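Local coordinates for protein aac(6')-Ii (Enterococcus faecium, PDB 1N71) that probably transfers the acetyl group of acetyl-coenzyme A to the 6'-amino group of aminoglycoside antibiotics, at residues T123-H128 against D165-W170; D131-I136 against Y152-V157. One frame throughout, in Å; residues are numbered along the deposited sequence.

Contact 1: T123-H128 against D165-W170. Unlike the reference sequence in segment 123-128: E127 (reference Val).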
loop_
_atom_site.group_PDB
_atom_site.type_symbol
_atom_site.label_atom_id
_atom_site.label_comp_id
_atom_site.label_asym_id
_atom_site.label_seq_id
_atom_site.Cartn_x
_atom_site.Cartn_y
_atom_site.Cartn_z
ATOM N N THR A 123 -14.966 -1.995 15.693
ATOM C CA THR A 123 -16.232 -1.902 14.976
ATOM C C THR A 123 -16.058 -2.613 13.644
ATOM O O THR A 123 -14.952 -2.670 13.109
ATOM C CB THR A 123 -16.632 -0.441 14.707
ATOM O OG1 THR A 123 -17.897 -0.415 14.029
ATOM C CG2 THR A 123 -15.579 0.253 13.836
ATOM N N ASP A 124 -17.141 -3.172 13.110
ATOM C CA ASP A 124 -17.058 -3.866 11.827
ATOM C C ASP A 124 -17.018 -2.809 10.734
ATOM O O ASP A 124 -18.036 -2.177 10.435
ATOM C CB ASP A 124 -18.273 -4.772 11.612
ATOM C CG ASP A 124 -18.106 -5.684 10.411
ATOM O OD1 ASP A 124 -17.352 -5.312 9.489
ATOM O OD2 ASP A 124 -18.733 -6.766 10.383
ATOM N N LEU A 125 -15.848 -2.626 10.129
ATOM C CA LEU A 125 -15.681 -1.614 9.095
ATOM C C LEU A 125 -16.336 -1.891 7.752
ATOM O O LEU A 125 -16.352 -1.016 6.886
ATOM C CB LEU A 125 -14.195 -1.308 8.892
ATOM C CG LEU A 125 -13.622 -0.386 9.969
ATOM C CD1 LEU A 125 -12.143 -0.136 9.702
ATOM C CD2 LEU A 125 -14.392 0.938 9.966
ATOM N N TYR A 126 -16.864 -3.096 7.561
ATOM C CA TYR A 126 -17.542 -3.402 6.306
ATOM C C TYR A 126 -18.964 -2.842 6.361
ATOM O O TYR A 126 -19.636 -2.712 5.332
ATOM C CB TYR A 126 -17.567 -4.915 6.058
ATOM C CG TYR A 126 -16.212 -5.468 5.672
ATOM C CD1 TYR A 126 -15.629 -5.141 4.444
ATOM C CD2 TYR A 126 -15.486 -6.273 6.550
ATOM C CE1 TYR A 126 -14.358 -5.597 4.101
ATOM C CE2 TYR A 126 -14.208 -6.737 6.216
ATOM C CZ TYR A 126 -13.652 -6.392 4.987
ATOM O OH TYR A 126 -12.390 -6.839 4.648
ATOM N N GLU A 127 -19.399 -2.486 7.568
ATOM C CA GLU A 127 -20.730 -1.928 7.794
ATOM C C GLU A 127 -20.683 -0.411 7.892
ATOM O O GLU A 127 -20.058 0.127 8.800
ATOM C CB GLU A 127 -21.321 -2.488 9.091
ATOM C CG GLU A 127 -21.448 -3.995 9.100
ATOM C CD GLU A 127 -22.159 -4.503 7.863
ATOM O OE1 GLU A 127 -23.280 -4.025 7.590
ATOM O OE2 GLU A 127 -21.597 -5.372 7.163
ATOM N N HIS A 128 -21.351 0.274 6.966
ATOM C CA HIS A 128 -21.377 1.736 6.970
ATOM C C HIS A 128 -19.946 2.265 6.929
ATOM O O HIS A 128 -19.600 3.250 7.584
ATOM C CB HIS A 128 -22.085 2.255 8.226
ATOM C CG HIS A 128 -23.476 1.727 8.399
ATOM N ND1 HIS A 128 -24.472 1.929 7.467
ATOM C CD2 HIS A 128 -24.039 1.006 9.398
ATOM C CE1 HIS A 128 -25.587 1.356 7.883
ATOM N NE2 HIS A 128 -25.352 0.789 9.053
ATOM N N ASP A 165 -10.779 -5.917 14.156
ATOM C CA ASP A 165 -11.075 -4.537 14.516
ATOM C C ASP A 165 -9.882 -3.653 14.864
ATOM O O ASP A 165 -9.985 -2.757 15.702
ATOM C CB ASP A 165 -12.113 -4.511 15.640
ATOM C CG ASP A 165 -13.360 -5.303 15.287
ATOM O OD1 ASP A 165 -13.722 -5.352 14.088
ATOM O OD2 ASP A 165 -13.983 -5.872 16.205
ATOM N N LYS A 166 -8.760 -3.911 14.196
ATOM C CA LYS A 166 -7.522 -3.147 14.357
ATOM C C LYS A 166 -7.124 -2.829 12.919
ATOM O O LYS A 166 -6.187 -3.405 12.363
ATOM C CB LYS A 166 -6.454 -3.998 15.038
ATOM C CG LYS A 166 -6.822 -4.381 16.467
ATOM C CD LYS A 166 -5.736 -5.210 17.128
ATOM C CE LYS A 166 -6.094 -5.504 18.576
ATOM N NZ LYS A 166 -5.037 -6.302 19.259
ATOM N N PRO A 167 -7.847 -1.891 12.299
ATOM C CA PRO A 167 -7.631 -1.468 10.917
ATOM C C PRO A 167 -6.452 -0.556 10.645
ATOM O O PRO A 167 -5.817 -0.033 11.559
ATOM C CB PRO A 167 -8.935 -0.764 10.594
ATOM C CG PRO A 167 -9.154 0.018 11.873
ATOM C CD PRO A 167 -8.847 -1.025 12.956
ATOM N N ASP A 168 -6.161 -0.390 9.358
ATOM C CA ASP A 168 -5.136 0.541 8.933
ATOM C C ASP A 168 -6.004 1.634 8.323
ATOM O O ASP A 168 -7.038 1.343 7.716
ATOM C CB ASP A 168 -4.206 -0.064 7.870
ATOM C CG ASP A 168 -2.971 0.806 7.614
ATOM O OD1 ASP A 168 -2.674 1.678 8.456
ATOM O OD2 ASP A 168 -2.289 0.612 6.583
ATOM N N ILE A 169 -5.617 2.886 8.521
ATOM C CA ILE A 169 -6.371 4.010 7.987
ATOM C C ILE A 169 -5.526 4.655 6.893
ATOM O O ILE A 169 -4.405 5.083 7.158
ATOM C CB ILE A 169 -6.648 5.052 9.085
ATOM C CG1 ILE A 169 -7.450 4.404 10.223
ATOM C CG2 ILE A 169 -7.401 6.237 8.500
ATOM C CD1 ILE A 169 -7.577 5.272 11.482
ATOM N N TRP A 170 -6.059 4.711 5.673
ATOM C CA TRP A 170 -5.341 5.301 4.543
ATOM C C TRP A 170 -5.688 6.775 4.369
ATOM O O TRP A 170 -6.857 7.136 4.266
ATOM C CB TRP A 170 -5.679 4.566 3.240
ATOM C CG TRP A 170 -4.954 3.276 3.033
ATOM C CD1 TRP A 170 -3.599 3.083 3.032
ATOM C CD2 TRP A 170 -5.540 2.006 2.715
ATOM N NE1 TRP A 170 -3.306 1.774 2.726
ATOM C CE2 TRP A 170 -4.479 1.091 2.527
ATOM C CE3 TRP A 170 -6.858 1.555 2.565
ATOM C CZ2 TRP A 170 -4.695 -0.251 2.199
ATOM C CZ3 TRP A 170 -7.074 0.217 2.237
ATOM C CH2 TRP A 170 -5.994 -0.669 2.057
#
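L125 and P167 meet at about a right angle, one methyl branch of the leucine against the proline ring. CD1 does the touching: it lies 3.4 Å from P167 CB, tighter than usual for two carbons, and 3.7 Å from P167 CG, so that a single methyl rests against the CB–CG side of the ring. The leucine reaches there because its CG stands beside the backbone N and anti to the carbonyl carbon (chi1 -79°), with CD1 extended beyond it. V157 and P159 of the same chain also pack on L125, and both L125 and P167 are buried.

The second meeting, at T123 and D165, is polar but unbonded. The threonine side chain points away, and the carboxylate of D165 comes up beside the T123 backbone, OD1 lying 3.1 Å from T123 O. Both atoms are acceptors, so the pair is probably somewhat unfavourable. D165 OD2 makes a salt bridge to R178 of the second subunit, while T123 OG1 is hydrogen-bonded to K132 NZ.

The bend that carries L125 is shaped by bonds within 123-128. D124 OD1 accepts from Y126 N at 3.0 Å, the N-H arriving on the anti side and 30° out of the carboxylate plane. One step further along, E127 N is bound to D124 O at 3.2 Å. D124 thus heads both an Asx turn and a type I beta turn running to E127, and this compact bend leads into H128, the N-cap of helix 129-134. Contact 1 lays this Asx turn within a type I beta turn against the loop entering strand 168-174, close to the backbone bonding of D165 with Q122, on the C-terminal side of the GNAT fold.

Contact 2: D131-I136 against Y152-V157; sequences DKVASI and YKIVGV
V133, on helix 129-134, puts its two methyls on two residues of strand 153-158. CG1 lies 3.4 Å from I154 CG2, a tight fit between side chains that cross at a slant, whereas CG2 lies 3.8 Å from V157 CG1, with the valines sliding past each other in opposite directions. With CG1 anti to the backbone N (chi1 170°), the fork of V133 spans I154 and V157. I136, just beyond the helix, adds the third apolar contact, its CD1 3.7 Å from I154 CD1; I154 thus uses different branches for V133 and I136.

At the end of the helix D131 O accepts from S135 OG at 2.8 Å and from S135 N at 3.0 Å, the two donors coming from opposite faces of the carbonyl plane.

V155 and G156 together stand opposite W170 of strand 168-174, forming a classic bulge between I154 and V157. The short helix thus packs on 153-158, the outermost strand of the sheet within this chain, where V155 and V157 make backbone hydrogen bonds to the second subunit; Y144 of helix 144-149 touches I154 and I136, and F130 of the second subunit packs on V133.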
loop_
_atom_site.group_PDB
_atom_site.type_symbol
_atom_site.label_atom_id
_atom_site.label_comp_id
_atom_site.label_asym_id
_atom_site.label_seq_id
_atom_site.Cartn_x
_atom_site.Cartn_y
_atom_site.Cartn_z
ATOM N N ASP A 131 -19.494 6.053 6.144
ATOM C CA ASP A 131 -20.182 6.944 7.070
ATOM C C ASP A 131 -19.325 6.995 8.329
ATOM O O ASP A 131 -19.191 8.042 8.961
ATOM C CB ASP A 131 -21.579 6.430 7.421
ATOM C CG ASP A 131 -22.223 7.224 8.553
ATOM O OD1 ASP A 131 -22.078 6.823 9.726
ATOM O OD2 ASP A 131 -22.863 8.260 8.273
ATOM N N LYS A 132 -18.730 5.857 8.679
ATOM C CA LYS A 132 -17.863 5.792 9.848
ATOM C C LYS A 132 -16.597 6.618 9.601
ATOM O O LYS A 132 -16.138 7.340 10.484
ATOM C CB LYS A 132 -17.512 4.337 10.165
ATOM C CG LYS A 132 -18.692 3.566 10.753
ATOM C CD LYS A 132 -18.444 2.065 10.830
ATOM C CE LYS A 132 -19.658 1.361 11.444
ATOM N NZ LYS A 132 -19.511 -0.120 11.498
ATOM N N VAL A 133 -16.052 6.529 8.392
ATOM C CA VAL A 133 -14.860 7.297 8.046
ATOM C C VAL A 133 -15.163 8.787 8.164
ATOM O O VAL A 133 -14.395 9.539 8.763
ATOM C CB VAL A 133 -14.393 7.003 6.599
ATOM C CG1 VAL A 133 -13.313 7.997 6.187
ATOM C CG2 VAL A 133 -13.850 5.587 6.505
ATOM N N ALA A 134 -16.289 9.212 7.600
ATOM C CA ALA A 134 -16.670 10.621 7.639
ATOM C C ALA A 134 -16.944 11.129 9.062
ATOM O O ALA A 134 -16.694 12.294 9.372
ATOM C CB ALA A 134 -17.905 10.851 6.747
ATOM N N SER A 135 -17.446 10.258 9.930
ATOM C CA SER A 135 -17.758 10.664 11.301
ATOM C C SER A 135 -16.685 10.279 12.317
ATOM O O SER A 135 -16.930 10.297 13.527
ATOM C CB SER A 135 -19.098 10.056 11.726
ATOM O OG SER A 135 -19.039 8.641 11.708
ATOM N N ILE A 136 -15.492 9.940 11.841
ATOM C CA ILE A 136 -14.423 9.540 12.753
ATOM C C ILE A 136 -14.209 10.560 13.865
ATOM O O ILE A 136 -14.333 11.765 13.649
ATOM C CB ILE A 136 -13.080 9.345 12.002
ATOM C CG1 ILE A 136 -12.034 8.752 12.951
ATOM C CG2 ILE A 136 -12.572 10.688 11.473
ATOM C CD1 ILE A 136 -10.736 8.359 12.264
ATOM N N TYR A 152 -4.190 16.337 4.821
ATOM C CA TYR A 152 -4.435 14.972 4.357
ATOM C C TYR A 152 -5.862 14.587 4.705
ATOM O O TYR A 152 -6.430 15.085 5.676
ATOM C CB TYR A 152 -3.452 13.982 4.993
ATOM C CG TYR A 152 -2.031 14.169 4.509
ATOM C CD1 TYR A 152 -1.309 15.317 4.838
ATOM C CD2 TYR A 152 -1.436 13.241 3.651
ATOM C CE1 TYR A 152 -0.030 15.544 4.316
ATOM C CE2 TYR A 152 -0.157 13.460 3.121
ATOM C CZ TYR A 152 0.533 14.614 3.457
ATOM O OH TYR A 152 1.770 14.859 2.906
ATOM N N LYS A 153 -6.435 13.698 3.908
ATOM C CA LYS A 153 -7.808 13.254 4.117
ATOM C C LYS A 153 -7.867 11.737 4.187
ATOM O O LYS A 153 -7.107 11.057 3.510
ATOM C CB LYS A 153 -8.668 13.763 2.952
ATOM C CG LYS A 153 -9.980 13.034 2.720
ATOM C CD LYS A 153 -10.713 13.624 1.508
ATOM C CE LYS A 153 -12.064 12.960 1.287
ATOM N NZ LYS A 153 -12.907 13.712 0.308
ATOM N N ILE A 154 -8.755 11.197 5.014
ATOM C CA ILE A 154 -8.884 9.746 5.073
ATOM C C ILE A 154 -9.611 9.360 3.794
ATOM O O ILE A 154 -10.739 9.805 3.554
ATOM C CB ILE A 154 -9.722 9.279 6.283
ATOM C CG1 ILE A 154 -9.024 9.688 7.588
ATOM C CG2 ILE A 154 -9.915 7.749 6.217
ATOM C CD1 ILE A 154 -9.838 9.407 8.862
ATOM N N VAL A 155 -8.965 8.539 2.973
ATOM C CA VAL A 155 -9.541 8.107 1.706
ATOM C C VAL A 155 -9.804 6.610 1.668
ATOM O O VAL A 155 -10.211 6.069 0.644
ATOM C CB VAL A 155 -8.621 8.451 0.530
ATOM C CG1 VAL A 155 -8.514 9.962 0.380
ATOM C CG2 VAL A 155 -7.240 7.836 0.754
ATOM N N GLY A 156 -9.559 5.933 2.780
ATOM C CA GLY A 156 -9.812 4.507 2.803
ATOM C C GLY A 156 -9.423 3.864 4.112
ATOM O O GLY A 156 -8.744 4.478 4.936
ATOM N N VAL A 157 -9.867 2.626 4.300
ATOM C CA VAL A 157 -9.555 1.856 5.494
ATOM C C VAL A 157 -9.345 0.402 5.100
ATOM O O VAL A 157 -9.888 -0.067 4.103
ATOM C CB VAL A 157 -10.693 1.906 6.556
ATOM C CG1 VAL A 157 -10.825 3.319 7.121
ATOM C CG2 VAL A 157 -12.014 1.433 5.941
#

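Both segments of contact 2 fall in sequence between the two segments of contact 1, and the centres of the contacts lie 10 Å apart. Two connections join them. Neighbouring strands 168-174 and 153-158 pair through W170, whose N lies 2.8 Å from G156 O and whose O lies 2.8 Å from V155 N. On the helix side, K132 NZ lies 2.7 Å from D124 O, bringing the turn of contact 1 up to the helix of contact 2. Both contacts touch the second subunit. Neither reaches bound coenzyme A: the side chains of P167 and I136 lie about 12 Å and about 11 Å from it, respectively.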